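Local atomic coordinates of putative Zn-dependent exopeptidase (Bacteroides vulgatus ATCC 8482, PDB entry 3GUX), a protein that probably acts as a zinc-dependent aminopeptidase of the M28 family, removing residues from the amino-terminal end of peptide substrates. Residues W230-A233 against H234-G237. Sequence-based numbering, arbitrary orientation. Where two conformers were deposited one is given.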
loop_
_atom_site.group_PDB
_atom_site.type_symbol
_atom_site.label_atom_id
_atom_site.label_comp_id
_atom_site.label_asym_id
_atom_site.label_seq_id
_atom_site.Cartn_x
_atom_site.Cartn_y
_atom_site.Cartn_z
ATOM N N TRP A 230 -3.538 -13.842 -6.046
ATOM C CA TRP A 230 -2.532 -14.741 -6.618
ATOM C C TRP A 230 -3.075 -15.422 -7.873
ATOM O O TRP A 230 -2.323 -15.643 -8.815
ATOM C CB TRP A 230 -2.046 -15.772 -5.602
ATOM C CG TRP A 230 -0.828 -15.381 -4.800
ATOM C CD1 TRP A 230 0.350 -16.077 -4.720
ATOM C CD2 TRP A 230 -0.656 -14.223 -3.957
ATOM N NE1 TRP A 230 1.221 -15.448 -3.876
ATOM C CE2 TRP A 230 0.634 -14.306 -3.400
ATOM C CE3 TRP A 230 -1.463 -13.125 -3.631
ATOM C CZ2 TRP A 230 1.148 -13.321 -2.552
ATOM C CZ3 TRP A 230 -0.962 -12.165 -2.773
ATOM C CH2 TRP A 230 0.327 -12.275 -2.240
ATOM N N LYS A 231 -4.380 -15.715 -7.878
ATOM C CA LYS A 231 -5.092 -16.255 -9.035
ATOM C C LYS A 231 -4.963 -15.336 -10.224
ATOM O O LYS A 231 -4.611 -15.768 -11.313
ATOM C CB LYS A 231 -6.601 -16.465 -8.727
ATOM C CG LYS A 231 -7.430 -17.112 -9.823
ATOM C CD LYS A 231 -8.935 -17.246 -9.412
ATOM C CE LYS A 231 -9.791 -17.688 -10.627
ATOM N NZ LYS A 231 -11.233 -17.509 -10.376
ATOM N N LYS A 232 -5.231 -14.053 -10.008
ATOM C CA LYS A 232 -5.181 -13.080 -11.098
ATOM C C LYS A 232 -3.782 -12.929 -11.658
ATOM O O LYS A 232 -3.603 -12.841 -12.868
ATOM C CB LYS A 232 -5.719 -11.722 -10.645
ATOM C CG LYS A 232 -5.766 -10.649 -11.769
ATOM C CD LYS A 232 -6.694 -10.973 -12.905
ATOM C CE LYS A 232 -8.158 -10.890 -12.535
ATOM N NZ LYS A 232 -8.957 -11.123 -13.782
ATOM N N ALA A 233 -2.799 -12.929 -10.784
ATOM C CA ALA A 233 -1.415 -12.792 -11.178
ATOM C C ALA A 233 -1.034 -13.911 -12.160
ATOM O O ALA A 233 -0.423 -13.661 -13.209
ATOM C CB ALA A 233 -0.537 -12.811 -9.960
ATOM N N HIS A 234 -1.422 -15.129 -11.819
ATOM C CA HIS A 234 -1.147 -16.294 -12.689
ATOM C C HIS A 234 -1.843 -16.200 -14.031
ATOM O O HIS A 234 -1.191 -16.381 -15.048
ATOM C CB HIS A 234 -1.434 -17.596 -11.975
ATOM C CG HIS A 234 -0.325 -18.004 -11.060
ATOM N ND1 HIS A 234 0.471 -19.104 -11.299
ATOM C CD2 HIS A 234 0.161 -17.423 -9.937
ATOM C CE1 HIS A 234 1.378 -19.203 -10.344
ATOM N NE2 HIS A 234 1.219 -18.187 -9.509
ATOM N N GLU A 235 -3.124 -15.852 -14.014
ATOM C CA GLU A 235 -3.898 -15.635 -15.225
ATOM C C GLU A 235 -3.311 -14.571 -16.161
ATOM O O GLU A 235 -3.421 -14.692 -17.381
ATOM C CB GLU A 235 -5.319 -15.239 -14.837
ATOM C CG GLU A 235 -6.103 -16.377 -14.225
ATOM C CD GLU A 235 -7.428 -15.934 -13.658
ATOM O OE1 GLU A 235 -7.607 -14.728 -13.389
ATOM O OE2 GLU A 235 -8.285 -16.797 -13.474
ATOM N N LEU A 236 -2.692 -13.545 -15.586
ATOM C CA LEU A 236 -2.061 -12.449 -16.348
ATOM C C LEU A 236 -0.649 -12.807 -16.815
ATOM O O LEU A 236 -0.071 -12.075 -17.608
ATOM C CB LEU A 236 -1.959 -11.165 -15.527
ATOM C CG LEU A 236 -3.216 -10.432 -15.065
ATOM C CD1 LEU A 236 -2.826 -9.345 -14.008
ATOM C CD2 LEU A 236 -3.975 -9.867 -16.287
ATOM N N GLY A 237 -0.090 -13.915 -16.338
ATOM C CA GLY A 237 1.264 -14.335 -16.710
ATOM C C GLY A 237 2.365 -13.935 -15.731
ATOM O O GLY A 237 3.538 -14.046 -16.049
#
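The amides of His234, Glu235 and Leu236 donate to the carbonyls of Trp230, Lys231 and Lys232, with Glu235 N 3.1 Å from Lys231 O, as the last turn of helix 223-236 closes in a Schellman motif. Gly237 ends it with positive phi (96°), where a side chain would jam against the preceding carbonyl oxygen. Glu235 and Lys231 lie on the solvent side, while Lys232 is covered by helix 296-311 and neighbouring loops. In one of two conformers of Glu235, its carboxylate reaches back between the lysines: Glu235 OE2 lies 3.3 Å from Lys231 CE, against the extended aliphatic chain, and Glu235 OE1 is 3.9 Å from Lys232 NZ, a long and tentative salt bridge. Lys232 CG, anti to the backbone N (chi1 -177°), lies 3.9 Å from Leu236 CD1; bends at chi2 and chi3 swing the rest of the chain towards Glu235, the two side chains crossing at about a right angle. Without this chain, as with an alanine here, Leu236 would probably lose part of its cover and Glu235 a possible charge partner. Leu236 also packs on helix 296-311, Trp230 and His234 on strand 242-244, and Ala233 touches both; Trp230 NE1 is hydrogen-bonded to Phe212 O and His234 NE2 to Phe242 O. The His234 ring turns its edge to the preceding turn, His234 CD2 sitting 3.3 Å from Trp230 O.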